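Local structure of shikimate dehydrogenase (NADP(+)) (Listeria monocytogenes, 3TNL) at residues B[141-144]-B[145-149]; B[170-173]-B[174-178]; B[217-220]-B[221-225]. The protein probably catalyses the reversible, NADPH-linked reduction of 3-dehydroshikimate to shikimate, a step of chorismate biosynthesis that leads to the aromatic amino acids. All blocks are in the same frame, centred on the assembly; numbering follows the deposited sequence.

Contact 1 (B[141-144]-B[145-149]); sequences YMRA and LKEAG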
loop_
_atom_site.group_PDB
_atom_site.type_symbol
_atom_site.label_atom_id
_atom_site.label_comp_id
_atom_site.label_asym_id
_atom_site.label_seq_id
_atom_site.Cartn_x
_atom_site.Cartn_y
_atom_site.Cartn_z
ATOM N N TYR B 141 -17.068 5.891 20.493
ATOM C CA TYR B 141 -18.046 5.441 21.487
ATOM C C TYR B 141 -18.955 6.594 21.932
ATOM O O TYR B 141 -20.177 6.480 21.926
ATOM C CB TYR B 141 -17.324 4.804 22.697
ATOM C CG TYR B 141 -18.295 4.360 23.768
ATOM C CD1 TYR B 141 -18.913 3.105 23.698
ATOM C CD2 TYR B 141 -18.601 5.180 24.826
ATOM C CE1 TYR B 141 -19.841 2.712 24.631
ATOM C CE2 TYR B 141 -19.520 4.803 25.788
ATOM C CZ TYR B 141 -20.138 3.572 25.689
ATOM O OH TYR B 141 -21.044 3.187 26.636
ATOM N N MET B 142 -18.371 7.727 22.255
ATOM C CA MET B 142 -19.111 8.860 22.728
ATOM C C MET B 142 -20.025 9.430 21.644
ATOM O O MET B 142 -21.150 9.828 21.919
ATOM C CB MET B 142 -18.157 9.917 23.288
ATOM C CG MET B 142 -17.327 9.448 24.463
ATOM S SD MET B 142 -18.258 9.087 25.972
ATOM C CE MET B 142 -18.873 10.725 26.401
ATOM N N ARG B 143 -19.521 9.485 20.416
ATOM C CA ARG B 143 -20.300 10.018 19.316
ATOM C C ARG B 143 -21.492 9.142 19.052
ATOM O O ARG B 143 -22.607 9.641 18.814
ATOM C CB ARG B 143 -19.402 10.144 18.069
ATOM C CG ARG B 143 -20.110 10.702 16.843
ATOM C CD ARG B 143 -20.647 12.088 17.062
ATOM N NE ARG B 143 -21.240 12.613 15.830
ATOM C CZ ARG B 143 -20.562 13.206 14.842
ATOM N NH1 ARG B 143 -19.244 13.349 14.898
ATOM N NH2 ARG B 143 -21.211 13.654 13.776
ATOM N N ALA B 144 -21.289 7.823 19.107
ATOM C CA ALA B 144 -22.395 6.907 18.867
ATOM C C ALA B 144 -23.519 7.131 19.901
ATOM O O ALA B 144 -24.693 7.097 19.567
ATOM C CB ALA B 144 -21.884 5.448 18.897
ATOM N N LEU B 145 -23.166 7.377 21.151
ATOM C CA LEU B 145 -24.186 7.640 22.171
ATOM C C LEU B 145 -24.938 8.904 21.828
ATOM O O LEU B 145 -26.157 8.915 21.838
ATOM C CB LEU B 145 -23.567 7.768 23.559
ATOM C CG LEU B 145 -22.990 6.521 24.232
ATOM C CD1 LEU B 145 -22.322 6.938 25.537
ATOM C CD2 LEU B 145 -24.107 5.501 24.439
ATOM N N LYS B 146 -24.212 9.976 21.524
ATOM C CA LYS B 146 -24.844 11.245 21.171
ATOM C C LYS B 146 -25.784 11.095 19.968
ATOM O O LYS B 146 -26.904 11.622 19.971
ATOM C CB LYS B 146 -23.776 12.312 20.914
ATOM C CG LYS B 146 -24.348 13.723 20.730
ATOM C CD LYS B 146 -23.221 14.754 20.608
ATOM C CE LYS B 146 -23.739 16.162 20.254
ATOM N NZ LYS B 146 -24.580 16.769 21.326
ATOM N N GLU B 147 -25.354 10.379 18.933
ATOM C CA GLU B 147 -26.161 10.186 17.735
ATOM C C GLU B 147 -27.432 9.399 18.014
ATOM O O GLU B 147 -28.444 9.582 17.338
ATOM C CB GLU B 147 -25.341 9.512 16.630
ATOM C CG GLU B 147 -24.180 10.364 16.098
ATOM C CD GLU B 147 -24.628 11.497 15.184
ATOM O OE1 GLU B 147 -25.613 11.289 14.440
ATOM O OE2 GLU B 147 -23.964 12.563 15.192
ATOM N N ALA B 148 -27.389 8.528 19.013
ATOM C CA ALA B 148 -28.528 7.727 19.441
ATOM C C ALA B 148 -29.446 8.475 20.401
ATOM O O ALA B 148 -30.447 7.918 20.874
ATOM C CB ALA B 148 -28.011 6.413 20.116
ATOM N N GLY B 149 -29.106 9.721 20.711
ATOM C CA GLY B 149 -29.909 10.557 21.584
ATOM C C GLY B 149 -29.639 10.388 23.058
ATOM O O GLY B 149 -30.479 10.758 23.870
#
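Arg143 and Glu147, one turn apart near the C-terminal end of helix 137-147, are joined by a salt bridge across the helix surface. The arginine CB leaves the backbone away from the last turn, but CG lies anti to the backbone N (chi1 -180°) and a bend at chi2 swings the chain toward the helix end. Arg143 CG comes to 4.2 Å from Glu147 CG, and Arg143 CD passes 3.8 Å from Glu147 OE2. Arg143 NE then donates a nearly straight hydrogen bond to Glu147 OE2 at 2.8 Å, with the oxygen in the guanidinium plane and approached on its anti side, 25° out of the carboxylate plane. At the tip, Arg143 NH2 adds only a weak bond to Glu147 OE2, 3.3 Å long. Trp291 of helix 286-301 makes a cation-pi contact with the guanidinium. On the buried side, Leu145 CD1 packs 3.5 Å from CE2 of the Tyr141 ring, whose OH is hydrogen-bonded to Thr231 and Ser260. Beyond Ala148 the helix closes in a Schellman motif at Gly149. One carboxylate oxygen thus takes both arginine bonds, NE being the main donor, and the proximity of the two charges would be expected to favour an ionised Glu147.

Contact 2 (B[170-173]-B[174-178]); sequences CIQA and ALDGV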
loop_
_atom_site.group_PDB
_atom_site.type_symbol
_atom_site.label_atom_id
_atom_site.label_comp_id
_atom_site.label_asym_id
_atom_site.label_seq_id
_atom_site.Cartn_x
_atom_site.Cartn_y
_atom_site.Cartn_z
ATOM N N CYS B 170 -13.120 5.207 29.037
ATOM C CA CYS B 170 -13.097 5.904 30.343
ATOM C C CYS B 170 -12.386 7.248 30.267
ATOM O O CYS B 170 -12.916 8.253 30.757
ATOM C CB CYS B 170 -12.443 5.068 31.423
ATOM S SG CYS B 170 -13.385 3.640 31.989
ATOM N N ILE B 171 -11.194 7.254 29.662
ATOM C CA ILE B 171 -10.396 8.473 29.525
ATOM C C ILE B 171 -11.152 9.487 28.711
ATOM O O ILE B 171 -11.333 10.627 29.131
ATOM C CB ILE B 171 -9.037 8.176 28.844
ATOM C CG1 ILE B 171 -8.164 7.349 29.775
ATOM C CG2 ILE B 171 -8.295 9.474 28.488
ATOM C CD1 ILE B 171 -7.805 8.059 31.049
ATOM N N GLN B 172 -11.634 9.065 27.557
ATOM C CA GLN B 172 -12.361 10.011 26.661
ATOM C C GLN B 172 -13.632 10.572 27.329
ATOM O O GLN B 172 -13.941 11.765 27.240
ATOM C CB GLN B 172 -12.734 9.422 25.294
ATOM C CG GLN B 172 -13.049 10.519 24.316
ATOM C CD GLN B 172 -11.810 11.356 23.987
ATOM O OE1 GLN B 172 -10.810 10.824 23.508
ATOM N NE2 GLN B 172 -11.873 12.664 24.258
ATOM N N ALA B 173 -14.356 9.704 28.027
ATOM C CA ALA B 173 -15.573 10.126 28.713
ATOM C C ALA B 173 -15.213 11.206 29.737
ATOM O O ALA B 173 -15.882 12.231 29.808
ATOM C CB ALA B 173 -16.249 8.934 29.399
ATOM N N ALA B 174 -14.133 10.995 30.497
ATOM C CA ALA B 174 -13.678 11.977 31.501
ATOM C C ALA B 174 -13.260 13.299 30.846
ATOM O O ALA B 174 -13.629 14.382 31.332
ATOM C CB ALA B 174 -12.541 11.433 32.298
ATOM N N LEU B 175 -12.486 13.207 29.765
ATOM C CA LEU B 175 -12.071 14.413 29.017
ATOM C C LEU B 175 -13.279 15.144 28.432
ATOM O O LEU B 175 -13.253 16.374 28.327
ATOM C CB LEU B 175 -11.090 14.042 27.887
ATOM C CG LEU B 175 -9.712 13.559 28.335
ATOM C CD1 LEU B 175 -8.922 13.016 27.185
ATOM C CD2 LEU B 175 -8.921 14.677 29.082
ATOM N N ASP B 176 -14.344 14.434 28.057
ATOM C CA ASP B 176 -15.535 15.023 27.461
ATOM C C ASP B 176 -16.551 15.567 28.473
ATOM O O ASP B 176 -17.594 16.084 28.086
ATOM C CB ASP B 176 -16.254 13.993 26.586
ATOM C CG ASP B 176 -15.474 13.624 25.328
ATOM O OD1 ASP B 176 -14.298 14.039 25.178
ATOM O OD2 ASP B 176 -16.061 12.864 24.527
ATOM N N GLY B 177 -16.320 15.378 29.754
ATOM C CA GLY B 177 -17.226 15.950 30.742
ATOM C C GLY B 177 -18.155 15.039 31.514
ATOM O O GLY B 177 -19.052 15.529 32.179
ATOM N N VAL B 178 -17.983 13.724 31.400
ATOM C CA VAL B 178 -18.732 12.819 32.265
ATOM C C VAL B 178 -18.272 13.158 33.698
ATOM O O VAL B 178 -17.078 13.304 33.972
ATOM C CB VAL B 178 -18.486 11.382 31.857
ATOM C CG1 VAL B 178 -18.967 10.418 32.924
ATOM C CG2 VAL B 178 -19.157 11.140 30.499
#
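The last turn of helix 164-175 runs through regular i to i+4 bonds, among them Leu175 N to Ile171 O at 2.9 Å, and then closes in a Schellman motif in which Gly177 takes positive phi (108°) and Val178 N reaches back to Ala173 O at 3.0 Å. Around this frame the side chains pair one turn apart. Gln172 bends at chi2 (67°) after a CG placed anti to its backbone N, which carries the amide forward to Asp176. There Gln172 NE2 gives Asp176 OD1 a nearly straight hydrogen bond of 2.9 Å; the oxygen lies close to the amide plane and is met on its syn side, but from a donor tilted out of the carboxylate plane, and amide and carboxylate planes are turned 46° apart. More tentatively, in one of the two conformers of Ile171, its CG2 touches Leu175 CD1 at 3.8 Å. Past the glycine, Val178 folds back so that its CG2 rests 3.8 Å from Ala173 CB, an apolar contact between the same two residues that form the closing bond. Ile201 of helix 191-204 packs on Cys170, Ile171 and Ala174. Gly177 is also tied through its backbone to Gly154, just before strand 156-160. The turn leads from the helix toward strand 180-185, within a beta-alpha-beta unit of the Rossmann fold that binds the dinucleotide.

Contact 3 (B[217-220]-B[221-225]); sequences HEQL and RKEIA
Leu220 and Ile224 form the tightly packed side of helix 217-226: Leu220 CG and Ile224 CD1 meet at 3.8 Å, the two chains crossing at an angle. Phe184 and Thr158 on the neighbouring strands, with Pro248, cover Leu220. Next to this apolar pair, Gln219 curls forward through a bend at chi2 (76°), and its NE2 donates to Glu223 OE2 at 2.8 Å. The oxygen lies near the amide plane and is approached on its anti side, somewhat out of the carboxylate plane. The other oxygen of this buried carboxylate, OE1, is taken by Lys156 in a salt bridge and by Ser182 in a hydrogen bond. On the looser solvent side, Glu218 and Lys222 are exposed. Arg221 lies between the two sides, with Asp251 as its stronger partner; in the conformer described, Glu218 OE1 is 3.7 Å from Arg221 NE, a long and doubtful salt bridge. Lys222 pairs with Glu226 in a salt bridge. This pattern, with Leu220, Gln219 and Glu223 facing strands 156-160, 180-185 and 208-213, Ile224 packing on Leu257, and Glu218 and Lys222 toward solvent, is that of an amphipathic helix flanking the parallel sheet of a Rossmann fold.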
loop_
_atom_site.group_PDB
_atom_site.type_symbol
_atom_site.label_atom_id
_atom_site.label_comp_id
_atom_site.label_asym_id
_atom_site.label_seq_id
_atom_site.Cartn_x
_atom_site.Cartn_y
_atom_site.Cartn_z
ATOM N N HIS B 217 -20.874 -7.233 44.271
ATOM C CA HIS B 217 -22.186 -7.037 43.766
ATOM C C HIS B 217 -22.960 -5.920 44.456
ATOM O O HIS B 217 -23.713 -5.208 43.808
ATOM C CB HIS B 217 -23.019 -8.314 43.813
ATOM C CG HIS B 217 -22.498 -9.424 42.970
ATOM N ND1 HIS B 217 -23.042 -10.692 43.018
ATOM C CD2 HIS B 217 -21.451 -9.490 42.111
ATOM C CE1 HIS B 217 -22.384 -11.474 42.179
ATOM N NE2 HIS B 217 -21.403 -10.784 41.635
ATOM N N GLU B 218 -22.786 -5.779 45.764
ATOM C CA GLU B 218 -23.503 -4.709 46.456
ATOM C C GLU B 218 -22.996 -3.338 46.023
ATOM O O GLU B 218 -23.811 -2.453 45.822
ATOM C CB GLU B 218 -23.568 -4.930 47.957
ATOM C CG GLU B 218 -24.561 -6.081 48.316
ATOM C CD GLU B 218 -26.007 -5.884 47.798
ATOM O OE1 GLU B 218 -26.524 -4.735 47.663
ATOM O OE2 GLU B 218 -26.664 -6.919 47.539
ATOM N N GLN B 219 -21.698 -3.184 45.795
ATOM C CA GLN B 219 -21.210 -1.907 45.274
ATOM C C GLN B 219 -21.740 -1.664 43.857
ATOM O O GLN B 219 -22.146 -0.556 43.499
ATOM C CB GLN B 219 -19.705 -1.820 45.272
ATOM C CG GLN B 219 -19.221 -0.433 44.997
ATOM C CD GLN B 219 -19.371 0.483 46.214
ATOM O OE1 GLN B 219 -18.973 0.118 47.319
ATOM N NE2 GLN B 219 -19.942 1.655 46.021
ATOM N N LEU B 220 -21.745 -2.716 43.041
ATOM C CA LEU B 220 -22.289 -2.598 41.683
ATOM C C LEU B 220 -23.761 -2.114 41.660
ATOM O O LEU B 220 -24.136 -1.294 40.840
ATOM C CB LEU B 220 -22.128 -3.947 40.951
ATOM C CG LEU B 220 -22.547 -3.973 39.474
ATOM C CD1 LEU B 220 -21.692 -3.032 38.638
ATOM C CD2 LEU B 220 -22.470 -5.372 38.937
ATOM N N ARG B 221 -24.576 -2.618 42.579
ATOM C CA ARG B 221 -25.974 -2.195 42.664
ATOM C C ARG B 221 -26.040 -0.676 42.878
ATOM O O ARG B 221 -26.786 0.017 42.204
ATOM C CB ARG B 221 -26.667 -2.915 43.819
ATOM C CG ARG B 221 -28.158 -2.662 43.904
ATOM C CD ARG B 221 -28.807 -3.419 45.053
ATOM N NE ARG B 221 -28.795 -4.843 44.752
ATOM C CZ ARG B 221 -29.640 -5.403 43.887
ATOM N NH1 ARG B 221 -29.573 -6.707 43.621
ATOM N NH2 ARG B 221 -30.538 -4.664 43.277
ATOM N N LYS B 222 -25.231 -0.180 43.818
ATOM C CA LYS B 222 -25.219 1.256 44.120
ATOM C C LYS B 222 -24.799 2.038 42.895
ATOM O O LYS B 222 -25.484 2.996 42.486
ATOM C CB LYS B 222 -24.305 1.603 45.280
ATOM C CG LYS B 222 -24.243 3.115 45.562
ATOM C CD LYS B 222 -23.194 3.438 46.641
ATOM C CE LYS B 222 -23.204 4.907 47.027
ATOM N NZ LYS B 222 -22.625 5.897 46.041
ATOM N N GLU B 223 -23.668 1.637 42.312
ATOM C CA GLU B 223 -23.153 2.388 41.175
ATOM C C GLU B 223 -24.151 2.461 40.010
ATOM O O GLU B 223 -24.420 3.565 39.463
ATOM C CB GLU B 223 -21.767 1.881 40.744
ATOM C CG GLU B 223 -20.713 1.907 41.847
ATOM C CD GLU B 223 -20.647 3.222 42.547
ATOM O OE1 GLU B 223 -20.552 4.241 41.857
ATOM O OE2 GLU B 223 -20.702 3.243 43.803
ATOM N N ILE B 224 -24.703 1.319 39.623
ATOM C CA ILE B 224 -25.680 1.319 38.529
ATOM C C ILE B 224 -26.911 2.187 38.843
ATOM O O ILE B 224 -27.396 2.923 37.985
ATOM C CB ILE B 224 -26.097 -0.087 38.140
ATOM C CG1 ILE B 224 -24.932 -0.879 37.570
ATOM C CG2 ILE B 224 -27.193 -0.036 37.088
ATOM C CD1 ILE B 224 -25.234 -2.363 37.321
ATOM N N ALA B 225 -27.412 2.091 40.068
ATOM C CA ALA B 225 -28.558 2.851 40.482
ATOM C C ALA B 225 -28.378 4.355 40.308
ATOM O O ALA B 225 -29.357 5.069 40.062
ATOM C CB ALA B 225 -28.885 2.530 41.962
#

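In the fold
Contacts 1 and 2 meet directly, while contact 3 stands apart. Met142 joins the first two: its CG lies 3.6 Å from Asp176 OD2 and its CE 4.1 Å from Val178 CG2, so helix 137-147 packs against the C-terminal end of helix 164-175, the centres of contacts 1 and 2 being about 13 Å apart. Contact 3 is about 24 Å from contact 1 and 21 Å from contact 2, centre to centre, with nearest atoms about 12 and 11 Å away. The bound NAD lies closest to contact 1, about 7 Å from the Tyr141 side chain; the side chains of Cys170 and His217 stay about 10 and 11 Å from it.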